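Local coordinates for cell division protein FtsZ 1 (Methanocaldococcus jannaschii, PDB 2VAP) that probably forms the GTP-dependent contractile Z ring at the future division site, as a GTP-binding, GTP-hydrolysing homolog of tubulin, at residues 279-293 / 310-324. Residues are numbered along the deposited sequence; the frame is centred on the assembly and turned at random.
Sequences IDGATGALIHVMGPE and RLDPNATIIWGATID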
ATOM      1  N   ILE A 279     -13.446  13.030   4.744  1.00 24.76           N
ATOM      2  CA  ILE A 279     -13.840  11.806   4.036  1.00 23.59           C
ATOM      3  C   ILE A 279     -15.131  11.944   3.218  1.00 31.85           C
ATOM      4  O   ILE A 279     -15.541  11.006   2.531  1.00 25.45           O
ATOM      5  CB  ILE A 279     -13.919  10.575   4.987  1.00 30.13           C
ATOM      6  CG1 ILE A 279     -14.852  10.852   6.173  1.00 38.92           C
ATOM      7  CG2 ILE A 279     -12.516  10.172   5.450  1.00 42.20           C
ATOM      8  CD1 ILE A 279     -15.163   9.631   7.022  1.00 35.46           C
ATOM      9  N   ASP A 280     -15.757  13.118   3.292  1.00 35.50           N
ATOM     10  CA  ASP A 280     -16.938  13.430   2.488  1.00 29.90           C
ATOM     11  C   ASP A 280     -16.586  13.638   1.014  1.00 26.96           C
ATOM     12  O   ASP A 280     -17.446  13.510   0.141  1.00 34.16           O
ATOM     13  CB  ASP A 280     -17.653  14.670   3.038  1.00 35.39           C
ATOM     14  CG  ASP A 280     -18.263  14.437   4.414  1.00 39.87           C
ATOM     15  OD1 ASP A 280     -18.137  15.333   5.275  1.00128.04           O
ATOM     16  OD2 ASP A 280     -18.865  13.365   4.636  1.00 39.23           O
ATOM     17  N   GLY A 281     -15.318  13.953   0.748  1.00 28.45           N
ATOM     18  CA  GLY A 281     -14.831  14.157  -0.616  1.00 29.89           C
ATOM     19  C   GLY A 281     -14.430  12.876  -1.329  1.00 49.87           C
ATOM     20  O   GLY A 281     -13.955  12.916  -2.466  1.00 30.92           O
ATOM     21  N   ALA A 282     -14.624  11.741  -0.659  1.00 31.79           N
ATOM     22  CA  ALA A 282     -14.289  10.430  -1.210  1.00 28.80           C
ATOM     23  C   ALA A 282     -15.271   9.993  -2.290  1.00 32.22           C
ATOM     24  O   ALA A 282     -16.480  10.204  -2.167  1.00 38.45           O
ATOM     25  CB  ALA A 282     -14.240   9.398  -0.107  1.00 22.91           C
ATOM     26  N   THR A 283     -14.739   9.374  -3.341  1.00 22.63           N
ATOM     27  CA  THR A 283     -15.551   8.864  -4.445  1.00 24.83           C
ATOM     28  C   THR A 283     -15.507   7.337  -4.521  1.00 22.58           C
ATOM     29  O   THR A 283     -16.238   6.722  -5.300  1.00 20.98           O
ATOM     30  CB  THR A 283     -15.113   9.462  -5.804  1.00 21.05           C
ATOM     31  OG1 THR A 283     -13.718   9.214  -6.016  1.00 24.94           O
ATOM     32  CG2 THR A 283     -15.374  10.965  -5.843  1.00 30.48           C
ATOM     33  N   GLY A 284     -14.646   6.732  -3.704  1.00 17.57           N
ATOM     34  CA  GLY A 284     -14.511   5.279  -3.662  1.00 14.74           C
ATOM     35  C   GLY A 284     -13.858   4.782  -2.386  1.00 15.93           C
ATOM     36  O   GLY A 284     -13.287   5.564  -1.624  1.00 13.87           O
ATOM     37  N   ALA A 285     -13.947   3.473  -2.158  1.00 11.96           N
ATOM     38  CA  ALA A 285     -13.365   2.852  -0.971  1.00 12.35           C
ATOM     39  C   ALA A 285     -13.106   1.364  -1.157  1.00 15.45           C
ATOM     40  O   ALA A 285     -13.875   0.667  -1.820  1.00 14.37           O
ATOM     41  CB  ALA A 285     -14.260   3.076   0.246  1.00 15.45           C
ATOM     42  N   LEU A 286     -12.009   0.894  -0.568  1.00  9.76           N
ATOM     43  CA  LEU A 286     -11.749  -0.534  -0.427  1.00  7.20           C
ATOM     44  C   LEU A 286     -11.794  -0.882   1.055  1.00 12.61           C
ATOM     45  O   LEU A 286     -11.209  -0.178   1.882  1.00 12.99           O
ATOM     46  CB  LEU A 286     -10.393  -0.922  -1.028  1.00  8.29           C
ATOM     47  CG  LEU A 286     -10.172  -0.710  -2.531  1.00 12.80           C
ATOM     48  CD1 LEU A 286      -9.544   0.651  -2.806  1.00 17.75           C
ATOM     49  CD2 LEU A 286      -9.296  -1.812  -3.100  1.00 23.50           C
ATOM     50  N   ILE A 287     -12.507  -1.956   1.385  1.00 10.11           N
ATOM     51  CA  ILE A 287     -12.645  -2.398   2.772  1.00  8.62           C
ATOM     52  C   ILE A 287     -12.178  -3.841   2.909  1.00 10.53           C
ATOM     53  O   ILE A 287     -12.697  -4.735   2.239  1.00 11.05           O
ATOM     54  CB  ILE A 287     -14.112  -2.295   3.279  1.00 10.05           C
ATOM     55  CG1 ILE A 287     -14.683  -0.894   3.038  1.00 13.41           C
ATOM     56  CG2 ILE A 287     -14.200  -2.672   4.764  1.00 15.20           C
ATOM     57  CD1 ILE A 287     -16.175  -0.782   3.300  1.00 16.13           C
ATOM     58  N   HIS A 288     -11.190  -4.058   3.770  1.00  9.20           N
ATOM     59  CA  HIS A 288     -10.749  -5.406   4.102  1.00  8.98           C
ATOM     60  C   HIS A 288     -11.049  -5.689   5.570  1.00 12.14           C
ATOM     61  O   HIS A 288     -10.429  -5.106   6.465  1.00 11.37           O
ATOM     62  CB  HIS A 288      -9.254  -5.588   3.816  1.00 10.29           C
ATOM     63  CG  HIS A 288      -8.805  -7.018   3.822  1.00 12.15           C
ATOM     64  ND1 HIS A 288      -7.635  -7.433   3.220  1.00 12.12           N
ATOM     65  CD2 HIS A 288      -9.371  -8.133   4.344  1.00 15.69           C
ATOM     66  CE1 HIS A 288      -7.495  -8.736   3.382  1.00 11.53           C
ATOM     67  NE2 HIS A 288      -8.537  -9.186   4.059  1.00 15.92           N
ATOM     68  N   VAL A 289     -12.009  -6.578   5.802  1.00 11.28           N
ATOM     69  CA  VAL A 289     -12.367  -7.006   7.151  1.00 11.98           C
ATOM     70  C   VAL A 289     -11.586  -8.272   7.487  1.00 12.69           C
ATOM     71  O   VAL A 289     -11.632  -9.256   6.747  1.00 11.67           O
ATOM     72  CB  VAL A 289     -13.890  -7.263   7.294  1.00  9.38           C
ATOM     73  CG1 VAL A 289     -14.256  -7.566   8.745  1.00 15.04           C
ATOM     74  CG2 VAL A 289     -14.690  -6.067   6.786  1.00 13.89           C
ATOM     75  N   MET A 290     -10.859  -8.233   8.599  1.00 10.63           N
ATOM     76  CA  MET A 290     -10.045  -9.362   9.034  1.00 11.40           C
ATOM     77  C   MET A 290     -10.447  -9.787  10.437  1.00 15.77           C
ATOM     78  O   MET A 290     -10.732  -8.947  11.288  1.00 16.15           O
ATOM     79  CB  MET A 290      -8.561  -8.995   9.000  1.00 15.85           C
ATOM     80  CG  MET A 290      -8.008  -8.763   7.600  1.00 17.57           C
ATOM     81  SD  MET A 290      -6.533  -7.725   7.583  1.00 24.31           S
ATOM     82  CE  MET A 290      -7.245  -6.102   7.850  1.00 30.02           C
ATOM     83  N   GLY A 291     -10.474 -11.094  10.675  1.00 15.15           N
ATOM     84  CA  GLY A 291     -10.862 -11.613  11.981  1.00 15.03           C
ATOM     85  C   GLY A 291     -10.391 -13.029  12.239  1.00 18.14           C
ATOM     86  O   GLY A 291      -9.712 -13.623  11.398  1.00 16.54           O
ATOM     87  N   PRO A 292     -10.747 -13.583  13.412  1.00 18.20           N
ATOM     88  CA  PRO A 292     -10.408 -14.961  13.746  1.00 20.76           C
ATOM     89  C   PRO A 292     -11.305 -15.938  12.989  1.00 18.89           C
ATOM     90  O   PRO A 292     -12.101 -15.519  12.144  1.00 18.20           O
ATOM     91  CB  PRO A 292     -10.681 -15.041  15.257  1.00 17.16           C
ATOM     92  CG  PRO A 292     -10.974 -13.630  15.703  1.00 27.11           C
ATOM     93  CD  PRO A 292     -11.497 -12.934  14.499  1.00 20.59           C
ATOM     94  N   GLU A 293     -11.179 -17.226  13.300  1.00 18.81           N
ATOM     95  CA  GLU A 293     -11.958 -18.274  12.640  1.00 22.41           C
ATOM     96  C   GLU A 293     -13.471 -18.110  12.821  1.00 19.72           C
ATOM     97  O   GLU A 293     -14.256 -18.630  12.025  1.00 22.55           O
ATOM     98  CB  GLU A 293     -11.516 -19.660  13.126  1.00 22.22           C
ATOM     99  CG  GLU A 293     -10.141 -20.109  12.623  1.00 34.03           C
ATOM    100  CD  GLU A 293      -8.976 -19.479  13.377  1.00500.00           C
ATOM    101  OE1 GLU A 293      -7.850 -19.489  12.837  1.00 27.29           O
ATOM    102  OE2 GLU A 293      -9.178 -18.976  14.504  1.00 39.47           O
ATOM    103  N   ARG A 310     -21.526   6.540   6.176  1.00 27.77           N
ATOM    104  CA  ARG A 310     -20.652   7.666   6.497  1.00 26.70           C
ATOM    105  C   ARG A 310     -20.167   8.393   5.241  1.00 28.13           C
ATOM    106  O   ARG A 310     -20.086   9.625   5.222  1.00 34.46           O
ATOM    107  CB  ARG A 310     -19.468   7.194   7.355  1.00 24.41           C
ATOM    108  CG  ARG A 310     -18.490   8.287   7.787  1.00 30.22           C
ATOM    109  CD  ARG A 310     -19.150   9.351   8.661  1.00 36.57           C
ATOM    110  NE  ARG A 310     -18.253  10.476   8.927  1.00 50.68           N
ATOM    111  CZ  ARG A 310     -18.114  11.539   8.137  1.00314.16           C
ATOM    112  NH1 ARG A 310     -18.808  11.641   7.010  1.00 32.54           N
ATOM    113  NH2 ARG A 310     -17.271  12.505   8.474  1.00 44.83           N
ATOM    114  N   LEU A 311     -19.851   7.629   4.198  1.00 25.99           N
ATOM    115  CA  LEU A 311     -19.366   8.195   2.939  1.00 25.85           C
ATOM    116  C   LEU A 311     -20.499   8.742   2.073  1.00 62.14           C
ATOM    117  O   LEU A 311     -21.680   8.573   2.392  1.00 36.98           O
ATOM    118  CB  LEU A 311     -18.565   7.154   2.149  1.00 25.91           C
ATOM    119  CG  LEU A 311     -17.249   6.605   2.709  1.00 24.82           C
ATOM    120  CD1 LEU A 311     -16.679   5.593   1.732  1.00 24.49           C
ATOM    121  CD2 LEU A 311     -16.235   7.710   2.985  1.00 29.82           C
ATOM    122  N   ASP A 312     -20.120   9.403   0.980  1.00 28.08           N
ATOM    123  CA  ASP A 312     -21.060   9.886  -0.028  1.00 32.54           C
ATOM    124  C   ASP A 312     -21.807   8.696  -0.641  1.00 41.31           C
ATOM    125  O   ASP A 312     -21.182   7.692  -0.986  1.00 30.65           O
ATOM    126  CB  ASP A 312     -20.305  10.666  -1.111  1.00 46.93           C
ATOM    127  CG  ASP A 312     -21.226  11.475  -2.008  1.00179.47           C
ATOM    128  OD1 ASP A 312     -21.878  10.882  -2.892  1.00 47.47           O
ATOM    129  OD2 ASP A 312     -21.283  12.711  -1.838  1.00173.78           O
ATOM    130  N   PRO A 313     -23.147   8.800  -0.762  1.00 30.78           N
ATOM    131  CA  PRO A 313     -23.976   7.704  -1.286  1.00 32.39           C
ATOM    132  C   PRO A 313     -23.604   7.243  -2.698  1.00 28.19           C
ATOM    133  O   PRO A 313     -23.938   6.120  -3.083  1.00 34.10           O
ATOM    134  CB  PRO A 313     -25.394   8.297  -1.281  1.00 54.22           C
ATOM    135  CG  PRO A 313     -25.200   9.775  -1.212  1.00 46.36           C
ATOM    136  CD  PRO A 313     -23.969   9.967  -0.395  1.00 56.28           C
ATOM    137  N   ASN A 314     -22.918   8.100  -3.451  1.00 28.44           N
ATOM    138  CA  ASN A 314     -22.507   7.787  -4.820  1.00 29.60           C
ATOM    139  C   ASN A 314     -21.145   7.090  -4.917  1.00 27.17           C
ATOM    140  O   ASN A 314     -20.718   6.704  -6.009  1.00 28.87           O
ATOM    141  CB  ASN A 314     -22.517   9.054  -5.684  1.00 39.49           C
ATOM    142  CG  ASN A 314     -23.915   9.617  -5.884  1.00437.14           C
ATOM    143  OD1 ASN A 314     -24.857   8.886  -6.196  1.00 51.36           O
ATOM    144  ND2 ASN A 314     -24.052  10.928  -5.717  1.00 61.90           N
ATOM    145  N   ALA A 315     -20.475   6.926  -3.776  1.00 28.06           N
ATOM    146  CA  ALA A 315     -19.145   6.312  -3.736  1.00 24.49           C
ATOM    147  C   ALA A 315     -19.183   4.820  -4.059  1.00 23.59           C
ATOM    148  O   ALA A 315     -20.060   4.095  -3.586  1.00 26.63           O
ATOM    149  CB  ALA A 315     -18.485   6.548  -2.384  1.00 23.56           C
ATOM    150  N   THR A 316     -18.226   4.379  -4.873  1.00 21.50           N
ATOM    151  CA  THR A 316     -18.106   2.972  -5.250  1.00 15.52           C
ATOM    152  C   THR A 316     -17.286   2.229  -4.200  1.00 23.40           C
ATOM    153  O   THR A 316     -16.091   2.487  -4.031  1.00 17.62           O
ATOM    154  CB  THR A 316     -17.457   2.806  -6.644  1.00 23.95           C
ATOM    155  OG1 THR A 316     -18.105   3.670  -7.586  1.00 32.50           O
ATOM    156  CG2 THR A 316     -17.572   1.364  -7.127  1.00 32.61           C
ATOM    157  N   ILE A 317     -17.938   1.307  -3.498  1.00 16.28           N
ATOM    158  CA  ILE A 317     -17.310   0.586  -2.393  1.00 16.10           C
ATOM    159  C   ILE A 317     -17.119  -0.893  -2.728  1.00 22.52           C
ATOM    160  O   ILE A 317     -18.072  -1.586  -3.094  1.00 23.72           O
ATOM    161  CB  ILE A 317     -18.118   0.754  -1.080  1.00 16.46           C
ATOM    162  CG1 ILE A 317     -18.156   2.231  -0.666  1.00 19.50           C
ATOM    163  CG2 ILE A 317     -17.527  -0.100   0.040  1.00 21.84           C
ATOM    164  CD1 ILE A 317     -19.276   2.587   0.288  1.00 27.68           C
ATOM    165  N   ILE A 318     -15.877  -1.357  -2.606  1.00 11.92           N
ATOM    166  CA  ILE A 318     -15.533  -2.762  -2.812  1.00 10.62           C
ATOM    167  C   ILE A 318     -14.989  -3.335  -1.504  1.00 16.12           C
ATOM    168  O   ILE A 318     -14.170  -2.703  -0.839  1.00 15.71           O
ATOM    169  CB  ILE A 318     -14.508  -2.932  -3.971  1.00 19.03           C
ATOM    170  CG1 ILE A 318     -15.128  -2.528  -5.320  1.00 21.07           C
ATOM    171  CG2 ILE A 318     -13.952  -4.353  -4.024  1.00 22.08           C
ATOM    172  CD1 ILE A 318     -16.378  -3.306  -5.737  1.00 29.79           C
ATOM    173  N   TRP A 319     -15.449  -4.531  -1.140  1.00 11.68           N
ATOM    174  CA  TRP A 319     -15.130  -5.107   0.164  1.00 10.20           C
ATOM    175  C   TRP A 319     -14.814  -6.600   0.123  1.00 11.31           C
ATOM    176  O   TRP A 319     -15.268  -7.325  -0.764  1.00 11.75           O
ATOM    177  CB  TRP A 319     -16.275  -4.848   1.146  1.00 13.28           C
ATOM    178  CG  TRP A 319     -17.515  -5.638   0.843  1.00 13.28           C
ATOM    179  CD1 TRP A 319     -18.435  -5.379  -0.133  1.00 26.83           C
ATOM    180  CD2 TRP A 319     -17.967  -6.816   1.520  1.00 12.41           C
ATOM    181  NE1 TRP A 319     -19.432  -6.324  -0.107  1.00 25.55           N
ATOM    182  CE2 TRP A 319     -19.172  -7.217   0.899  1.00 20.93           C
ATOM    183  CE3 TRP A 319     -17.476  -7.571   2.593  1.00 18.76           C
ATOM    184  CZ2 TRP A 319     -19.890  -8.341   1.313  1.00 19.67           C
ATOM    185  CZ3 TRP A 319     -18.192  -8.688   3.007  1.00 19.72           C
ATOM    186  CH2 TRP A 319     -19.388  -9.060   2.368  1.00 25.30           C
ATOM    187  N   GLY A 320     -14.031  -7.045   1.100  1.00 10.77           N
ATOM    188  CA  GLY A 320     -13.728  -8.458   1.284  1.00 11.03           C
ATOM    189  C   GLY A 320     -13.574  -8.792   2.755  1.00 12.44           C
ATOM    190  O   GLY A 320     -13.466  -7.896   3.597  1.00 12.28           O
ATOM    191  N   ALA A 321     -13.573 -10.085   3.063  1.00 10.97           N
ATOM    192  CA  ALA A 321     -13.407 -10.555   4.436  1.00  8.80           C
ATOM    193  C   ALA A 321     -12.564 -11.823   4.464  1.00 13.44           C
ATOM    194  O   ALA A 321     -12.845 -12.777   3.737  1.00 15.69           O
ATOM    195  CB  ALA A 321     -14.763 -10.793   5.090  1.00 12.48           C
ATOM    196  N   THR A 322     -11.523 -11.818   5.295  1.00 14.37           N
ATOM    197  CA  THR A 322     -10.613 -12.959   5.416  1.00 12.40           C
ATOM    198  C   THR A 322     -10.337 -13.309   6.874  1.00 16.76           C
ATOM    199  O   THR A 322     -10.497 -12.471   7.767  1.00 16.18           O
ATOM    200  CB  THR A 322      -9.253 -12.702   4.716  1.00 14.86           C
ATOM    201  OG1 THR A 322      -8.577 -11.610   5.357  1.00 15.83           O
ATOM    202  CG2 THR A 322      -9.438 -12.399   3.232  1.00 15.11           C
ATOM    203  N   ILE A 323      -9.917 -14.549   7.101  1.00 13.11           N
ATOM    204  CA  ILE A 323      -9.502 -15.000   8.424  1.00 15.98           C
ATOM    205  C   ILE A 323      -7.992 -14.828   8.589  1.00 18.67           C
ATOM    206  O   ILE A 323      -7.208 -15.293   7.757  1.00 22.12           O
ATOM    207  CB  ILE A 323      -9.903 -16.477   8.680  1.00 16.55           C
ATOM    208  CG1 ILE A 323     -11.424 -16.633   8.636  1.00 26.08           C
ATOM    209  CG2 ILE A 323      -9.359 -16.966  10.028  1.00 28.55           C
ATOM    210  CD1 ILE A 323     -11.898 -18.034   8.312  1.00 26.81           C
ATOM    211  N   ASP A 324      -7.599 -14.139   9.656  1.00 20.38           N
ATOM    212  CA  ASP A 324      -6.200 -14.038  10.049  1.00 21.25           C
ATOM    213  C   ASP A 324      -5.993 -14.921  11.276  1.00 25.16           C
ATOM    214  O   ASP A 324      -6.560 -14.663  12.342  1.00 22.16           O
ATOM    215  CB  ASP A 324      -5.827 -12.580  10.348  1.00 23.29           C
ATOM    216  CG  ASP A 324      -4.325 -12.371  10.532  1.00 34.14           C
ATOM    217  OD1 ASP A 324      -3.567 -13.360  10.638  1.00 33.87           O
ATOM    218  OD2 ASP A 324      -3.901 -11.197  10.575  1.00 41.42           O
TER
HETATM  219  O   HOH W   1     -17.407  10.260   0.696  1.00 26.84           O
HETATM  220  O   HOH W   2     -17.648   6.889  -7.718  1.00 44.28           O
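NE2 of His-288 and OG1 of Thr-322 share a 2.7 Å hydrogen bond between parallel strands 284-291 and 316-323, beside a backbone ladder that runs from Thr-316 N on Thr-283 O to Asp-324 N on Gly-291 O. With CG anti to the backbone N (chi1 -166°), the imidazole leans across to the neighbouring strand; Met-290 SD rides over one ring face, and ND1 is hydrogen-bonded to Gly-221 O. On the other sheet face the packing is tight and apolar. CD1 of Ile-287 meets CG2 of Ile-317 at 3.6 Å, and Ala-285 CB fits against Leu-311 CD1 at 3.8 Å. The loose side is the solvent-facing end, where Arg-310 NH1 forms a salt bridge to Asp-280 OD2 (2.9 Å), from the syn side but tilted 31° out of the carboxylate plane, and Ile-279 CD1 covers one guanidinium face. Replacing Asp-280 by an alanine is likely to leave the guanidinium without its carboxylate mate and freer to swing. In FtsZ's C-terminal domain the strands form a beta-alpha-beta crossover through helix 297-310, which packs on Ile-287 and Trp-319; 316-323 edges the mixed four-stranded sheet, strand 331-338 runs antiparallel beside 284-291, and helix 236-243 covers Leu-286 and Ile-318.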